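Local structure of protein FkbI (Streptomyces hygroscopicus, 1R2J) at residues A[40-45]-A[52-57]; A[91-96]-A[205-210]. The protein probably acts as an FAD-dependent dehydrogenase of the acyl-CoA dehydrogenase family, oxidising an acyl-ACP substrate to prepare the methoxymalonyl extender unit of the polyketide FK520. All blocks are in the same frame, centred on the assembly; numbering follows the deposited sequence.

Overall arrangement
Along the chain, all of contact 1 precedes contact 2. Contact 1 joins the loop after helix 27-35 to the start of helix 54-67, both in the helical N-terminal region. Contact 2 sets helix 91-100 of that same region against the loop that follows strand 199-202, 109 residues further on. Their centres lie about 20 Å apart and their nearest atoms about 7 Å, without touching. Helix 69-88 is packed by residues of both, by Cys40 and Val43 in the first and by Leu207 in the second. The N-terminal region is thus held within itself at contact 1 and against a loop beside the strands at contact 2, where the side chain of Leu207 lies about 9 Å from that of Val109, an FAD-binding residue.

Contact 1. Residues A[40-45]-A[52-57]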
ATOM      1  N   CYS A  40       6.737  -5.327   7.580  1.00 31.86           N
ATOM      2  CA  CYS A  40       6.434  -4.736   8.881  1.00 31.28           C
ATOM      3  C   CYS A  40       7.667  -4.057   9.459  1.00 30.81           C
ATOM      4  O   CYS A  40       7.686  -3.715  10.642  1.00 30.67           O
ATOM      5  CB  CYS A  40       6.066  -5.850   9.857  1.00 33.94           C
ATOM      6  SG  CYS A  40       4.446  -5.802  10.530  1.00 30.67           S
ATOM      7  N   ALA A  41       8.692  -3.888   8.630  1.00 28.67           N
ATOM      8  CA  ALA A  41       9.974  -3.337   9.050  1.00 27.94           C
ATOM      9  C   ALA A  41      10.024  -2.223  10.096  1.00 27.37           C
ATOM     10  O   ALA A  41      10.955  -2.189  10.896  1.00 26.78           O
ATOM     11  CB  ALA A  41      10.782  -2.926   7.819  1.00 27.28           C
ATOM     12  N   GLU A  42       9.046  -1.321  10.108  1.00 26.63           N
ATOM     13  CA  GLU A  42       9.065  -0.219  11.069  1.00 26.37           C
ATOM     14  C   GLU A  42       8.612  -0.575  12.485  1.00 26.07           C
ATOM     15  O   GLU A  42       8.730   0.240  13.402  1.00 25.37           O
ATOM     16  CB  GLU A  42       8.247   0.961  10.532  1.00 25.85           C
ATOM     17  CG  GLU A  42       8.967   1.725   9.431  1.00 27.22           C
ATOM     18  CD  GLU A  42       8.108   2.792   8.779  1.00 27.42           C
ATOM     19  OE1 GLU A  42       7.448   3.557   9.510  1.00 24.28           O
ATOM     20  OE2 GLU A  42       8.100   2.866   7.531  1.00 27.34           O
ATOM     21  N   VAL A  43       8.103  -1.788  12.667  1.00 26.43           N
ATOM     22  CA  VAL A  43       7.666  -2.210  13.995  1.00 27.05           C
ATOM     23  C   VAL A  43       8.870  -2.283  14.931  1.00 28.25           C
ATOM     24  O   VAL A  43       9.920  -2.825  14.575  1.00 27.08           O
ATOM     25  CB  VAL A  43       6.945  -3.579  13.938  1.00 26.82           C
ATOM     26  CG1 VAL A  43       6.716  -4.128  15.346  1.00 24.92           C
ATOM     27  CG2 VAL A  43       5.612  -3.411  13.228  1.00 24.10           C
ATOM     28  N   ALA A  44       8.704  -1.712  16.122  1.00 29.44           N
ATOM     29  CA  ALA A  44       9.749  -1.677  17.138  1.00 29.09           C
ATOM     30  C   ALA A  44      10.255  -3.070  17.497  1.00 30.18           C
ATOM     31  O   ALA A  44       9.520  -4.052  17.400  1.00 29.97           O
ATOM     32  CB  ALA A  44       9.228  -0.966  18.385  1.00 31.41           C
ATOM     33  N   ALA A  45      11.516  -3.145  17.910  1.00 30.65           N
ATOM     34  CA  ALA A  45      12.132  -4.417  18.280  1.00 32.92           C
ATOM     35  C   ALA A  45      11.448  -5.051  19.488  1.00 33.85           C
ATOM     36  O   ALA A  45      11.402  -6.278  19.616  1.00 34.52           O
ATOM     37  CB  ALA A  45      13.617  -4.212  18.568  1.00 32.86           C
ATOM     38  N   LEU A  52      13.047  -0.520  11.741  1.00 23.72           N
ATOM     39  CA  LEU A  52      13.646   0.316  10.707  1.00 24.69           C
ATOM     40  C   LEU A  52      13.030   1.715  10.675  1.00 24.68           C
ATOM     41  O   LEU A  52      11.864   1.901  11.032  1.00 24.23           O
ATOM     42  CB  LEU A  52      13.507  -0.353   9.330  1.00 25.63           C
ATOM     43  CG  LEU A  52      14.682  -1.248   8.906  1.00 27.20           C
ATOM     44  CD1 LEU A  52      14.990  -2.250  10.000  1.00 26.91           C
ATOM     45  CD2 LEU A  52      14.359  -1.948   7.585  1.00 27.61           C
ATOM     46  N   GLY A  53      13.829   2.697  10.264  1.00 24.32           N
ATOM     47  CA  GLY A  53      13.346   4.062  10.160  1.00 24.78           C
ATOM     48  C   GLY A  53      12.565   4.201   8.862  1.00 24.41           C
ATOM     49  O   GLY A  53      12.493   3.250   8.096  1.00 23.00           O
ATOM     50  N   SER A  54      11.988   5.373   8.608  1.00 23.70           N
ATOM     51  CA  SER A  54      11.207   5.587   7.393  1.00 24.70           C
ATOM     52  C   SER A  54      12.004   5.519   6.090  1.00 23.99           C
ATOM     53  O   SER A  54      11.501   5.024   5.081  1.00 21.62           O
ATOM     54  CB  SER A  54      10.462   6.916   7.481  1.00 24.70           C
ATOM     55  OG  SER A  54       9.396   6.809   8.408  1.00 25.01           O
ATOM     56  N   ARG A  55      13.235   6.021   6.103  1.00 24.93           N
ATOM     57  CA  ARG A  55      14.072   5.965   4.911  1.00 27.36           C
ATOM     58  C   ARG A  55      14.458   4.519   4.588  1.00 27.27           C
ATOM     59  O   ARG A  55      14.284   4.067   3.457  1.00 27.65           O
ATOM     60  CB  ARG A  55      15.342   6.807   5.099  1.00 29.11           C
ATOM     61  CG  ARG A  55      15.060   8.262   5.429  1.00 32.77           C
ATOM     62  CD  ARG A  55      16.322   9.130   5.435  1.00 36.94           C
ATOM     63  NE  ARG A  55      16.947   9.239   4.118  1.00 36.35           N
ATOM     64  CZ  ARG A  55      17.264  10.390   3.523  1.00 37.27           C
ATOM     65  NH1 ARG A  55      17.011  11.547   4.121  1.00 38.08           N
ATOM     66  NH2 ARG A  55      17.850  10.386   2.333  1.00 33.47           N
ATOM     67  N   GLU A  56      14.976   3.796   5.581  1.00 27.92           N
ATOM     68  CA  GLU A  56      15.389   2.402   5.381  1.00 26.68           C
ATOM     69  C   GLU A  56      14.220   1.556   4.895  1.00 24.47           C
ATOM     70  O   GLU A  56      14.314   0.891   3.868  1.00 22.99           O
ATOM     71  CB  GLU A  56      15.928   1.805   6.685  1.00 29.32           C
ATOM     72  CG  GLU A  56      16.894   2.704   7.430  1.00 34.10           C
ATOM     73  CD  GLU A  56      17.205   2.192   8.829  1.00 36.12           C
ATOM     74  OE1 GLU A  56      18.042   1.272   8.964  1.00 38.36           O
ATOM     75  OE2 GLU A  56      16.597   2.708   9.791  1.00 36.30           O
ATOM     76  N   ASN A  57      13.117   1.575   5.638  1.00 22.59           N
ATOM     77  CA  ASN A  57      11.950   0.799   5.238  1.00 21.42           C
ATOM     78  C   ASN A  57      11.415   1.322   3.904  1.00 21.05           C
ATOM     79  O   ASN A  57      10.912   0.555   3.083  1.00 20.69           O
ATOM     80  CB  ASN A  57      10.853   0.890   6.299  1.00 21.52           C
ATOM     81  CG  ASN A  57       9.604   0.111   5.909  1.00 22.06           C
ATOM     82  OD1 ASN A  57       9.684  -1.057   5.548  1.00 20.49           O
ATOM     83  ND2 ASN A  57       8.448   0.759   5.983  1.00 22.18           N
TER
HETATM   84  O   HOH W   1       8.174  -3.364   5.797  1.00 24.01           O
HETATM   85  O   HOH W   2       8.813   4.377   5.080  1.00 18.58           O
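Glu42 OE2 is gripped twice, by Asn57 ND2 at 2.6 Å and by a water (water 2) that also donates to Ser54 O. The amide N-H arrives on the anti side of the carboxylate, tilted out of its plane, and the two flat groups stand 76° apart as the side chains cross at about a right angle. Asn57 reaches this position because its CG lies anti to the backbone N (chi1 179°). The other end of its amide faces Ala41: Asn57 OD1 sits 3.1 Å from Ala41 CB and accepts from water 1, which in turn accepts the N-H of Ala41. Leu52 N donates to Ala41 O at 2.8 Å, and Leu52 CD2 rests 3.7 Å from Ala41 CB. The aliphatic part of Glu42 passes the backbone of Leu52, CG being 3.3 Å from Leu52 O. Glu42 OE1 forms a salt bridge with Lys227, which also donates to Ser54 OG. Replacing Glu42 by an alanine removes the carboxylate, which is likely to leave the Lys227 ammonium without this charge partner and Asn57 ND2 without its acceptor. Gly53, at the N-cap of helix 54-67, gives its N-H to Glu56 OE2 at 2.8 Å, from above the carboxylate plane. A type I turn from Cys40 to Val43 is thus bound back to a capped helix start, closing the six-residue span between them in the N-terminal region of an acyl-CoA dehydrogenase fold.

Contact 2. Residues A[91-96]-A[205-210]; sequences AGQRAT and AVLAGS
Gln93 extends its side chain from helix 91-100 across the backbone of Val206, Leu207 and Ala208, and its amide carbon CD comes within 3.7 Å of Leu207 CA. With CG anti to the carbonyl carbon (chi1 -83°) and the chain extended beyond it, the amide is carried to the loop instead of curling back on the helix. The backbone N of Gln93 is bonded to Asp90 OD1, which places the residue in the first turn of its helix. Leu207 covers the amide from one branch: its CD2 lies 3.9 Å from Gln93 CD, and the same side chain packs on Val85 and Leu88 of helix 69-88. The loop is itself braced. Ser210 OG donates to Leu207 O at 2.7 Å across a type II turn, whose third residue, Gly209, has backbone angles that suit glycine, and backbone bonds tie Ala205 and Leu207 to strand 164-169. The orientation of the Gln93 amide is uncertain, so its oxygen and nitrogen cannot be assigned to particular peptide groups. What stands regardless is the chemistry: the contact brings a buried side-chain amide up against backbone peptide groups, with Leu207 CD2 packed on it, and either way round its polar atoms face Val206 O and Ala208 N.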
ATOM      1  N   ALA A  91      -1.183  -0.638  25.589  1.00 39.65           N
ATOM      2  CA  ALA A  91       0.005  -1.432  25.872  1.00 39.65           C
ATOM      3  C   ALA A  91      -0.221  -2.916  25.596  1.00 39.57           C
ATOM      4  O   ALA A  91       0.600  -3.565  24.951  1.00 38.46           O
ATOM      5  CB  ALA A  91       0.430  -1.229  27.324  1.00 40.78           C
ATOM      6  N   GLY A  92      -1.336  -3.445  26.087  1.00 38.91           N
ATOM      7  CA  GLY A  92      -1.637  -4.851  25.881  1.00 40.12           C
ATOM      8  C   GLY A  92      -1.999  -5.170  24.443  1.00 39.72           C
ATOM      9  O   GLY A  92      -1.663  -6.237  23.928  1.00 39.96           O
ATOM     10  N   GLN A  93      -2.693  -4.240  23.795  1.00 39.82           N
ATOM     11  CA  GLN A  93      -3.107  -4.412  22.408  1.00 38.32           C
ATOM     12  C   GLN A  93      -1.911  -4.390  21.470  1.00 38.16           C
ATOM     13  O   GLN A  93      -1.767  -5.264  20.617  1.00 37.45           O
ATOM     14  CB  GLN A  93      -4.108  -3.323  22.030  1.00 37.61           C
ATOM     15  CG  GLN A  93      -5.524  -3.667  22.451  1.00 37.21           C
ATOM     16  CD  GLN A  93      -6.476  -2.497  22.358  1.00 37.04           C
ATOM     17  OE1 GLN A  93      -7.694  -2.679  22.382  1.00 38.85           O
ATOM     18  NE2 GLN A  93      -5.931  -1.289  22.269  1.00 36.12           N
ATOM     19  N   ARG A  94      -1.047  -3.395  21.629  1.00 37.53           N
ATOM     20  CA  ARG A  94       0.132  -3.313  20.786  1.00 39.83           C
ATOM     21  C   ARG A  94       1.031  -4.525  21.021  1.00 39.80           C
ATOM     22  O   ARG A  94       1.598  -5.080  20.077  1.00 38.79           O
ATOM     23  CB  ARG A  94       0.913  -2.024  21.067  1.00 40.84           C
ATOM     24  CG  ARG A  94       1.561  -1.971  22.450  1.00 43.47           C
ATOM     25  CD  ARG A  94       2.524  -0.792  22.557  1.00 44.24           C
ATOM     26  NE  ARG A  94       1.865   0.488  22.308  1.00 43.53           N
ATOM     27  CZ  ARG A  94       1.367   1.275  23.256  1.00 44.01           C
ATOM     28  NH1 ARG A  94       1.440   0.917  24.530  1.00 45.06           N
ATOM     29  NH2 ARG A  94       0.807   2.431  22.929  1.00 43.77           N
ATOM     30  N   ALA A  95       1.145  -4.937  22.281  1.00 40.08           N
ATOM     31  CA  ALA A  95       1.986  -6.071  22.653  1.00 40.57           C
ATOM     32  C   ALA A  95       1.520  -7.391  22.048  1.00 40.72           C
ATOM     33  O   ALA A  95       2.333  -8.251  21.712  1.00 41.85           O
ATOM     34  CB  ALA A  95       2.054  -6.188  24.173  1.00 40.43           C
ATOM     35  N   THR A  96       0.211  -7.548  21.900  1.00 40.05           N
ATOM     36  CA  THR A  96      -0.335  -8.781  21.349  1.00 40.31           C
ATOM     37  C   THR A  96      -0.340  -8.826  19.820  1.00 39.61           C
ATOM     38  O   THR A  96       0.195  -9.754  19.211  1.00 38.50           O
ATOM     39  CB  THR A  96      -1.781  -9.013  21.849  1.00 41.78           C
ATOM     40  OG1 THR A  96      -1.806  -8.967  23.280  1.00 41.89           O
ATOM     41  CG2 THR A  96      -2.296 -10.368  21.388  1.00 42.13           C
ATOM     42  N   ALA A 205     -10.651  -6.416  21.348  1.00 35.54           N
ATOM     43  CA  ALA A 205     -10.348  -6.335  19.926  1.00 34.92           C
ATOM     44  C   ALA A 205     -10.477  -4.899  19.451  1.00 35.00           C
ATOM     45  O   ALA A 205      -9.833  -4.500  18.482  1.00 36.03           O
ATOM     46  CB  ALA A 205     -11.290  -7.227  19.137  1.00 34.08           C
ATOM     47  N   VAL A 206     -11.312  -4.124  20.138  1.00 34.45           N
ATOM     48  CA  VAL A 206     -11.519  -2.726  19.784  1.00 33.44           C
ATOM     49  C   VAL A 206     -10.404  -1.867  20.356  1.00 33.47           C
ATOM     50  O   VAL A 206     -10.318  -1.660  21.565  1.00 33.63           O
ATOM     51  CB  VAL A 206     -12.865  -2.217  20.315  1.00 33.10           C
ATOM     52  CG1 VAL A 206     -13.111  -0.800  19.839  1.00 33.72           C
ATOM     53  CG2 VAL A 206     -13.978  -3.136  19.846  1.00 34.13           C
ATOM     54  N   LEU A 207      -9.551  -1.360  19.475  1.00 33.67           N
ATOM     55  CA  LEU A 207      -8.422  -0.535  19.885  1.00 33.63           C
ATOM     56  C   LEU A 207      -8.837   0.635  20.770  1.00 34.34           C
ATOM     57  O   LEU A 207      -9.904   1.219  20.590  1.00 34.19           O
ATOM     58  CB  LEU A 207      -7.684  -0.020  18.647  1.00 32.00           C
ATOM     59  CG  LEU A 207      -7.040  -1.094  17.760  1.00 32.33           C
ATOM     60  CD1 LEU A 207      -6.458  -0.445  16.516  1.00 31.05           C
ATOM     61  CD2 LEU A 207      -5.960  -1.838  18.533  1.00 31.56           C
ATOM     62  N   ALA A 208      -7.986   0.967  21.735  1.00 36.37           N
ATOM     63  CA  ALA A 208      -8.247   2.074  22.646  1.00 38.43           C
ATOM     64  C   ALA A 208      -8.171   3.361  21.838  1.00 40.14           C
ATOM     65  O   ALA A 208      -7.429   3.449  20.861  1.00 40.17           O
ATOM     66  CB  ALA A 208      -7.212   2.091  23.765  1.00 38.87           C
ATOM     67  N   GLY A 209      -8.930   4.369  22.243  1.00 41.03           N
ATOM     68  CA  GLY A 209      -8.904   5.603  21.482  1.00 42.47           C
ATOM     69  C   GLY A 209      -9.875   5.506  20.321  1.00 41.76           C
ATOM     70  O   GLY A 209      -9.917   6.376  19.454  1.00 41.00           O
ATOM     71  N   SER A 210     -10.653   4.427  20.303  1.00 42.00           N
ATOM     72  CA  SER A 210     -11.660   4.217  19.272  1.00 42.26           C
ATOM     73  C   SER A 210     -12.866   5.106  19.568  1.00 44.12           C
ATOM     74  O   SER A 210     -13.996   4.756  19.235  1.00 47.02           O
ATOM     75  CB  SER A 210     -12.121   2.757  19.248  1.00 40.19           C
ATOM     76  OG  SER A 210     -11.284   1.948  18.443  1.00 35.44           O
TER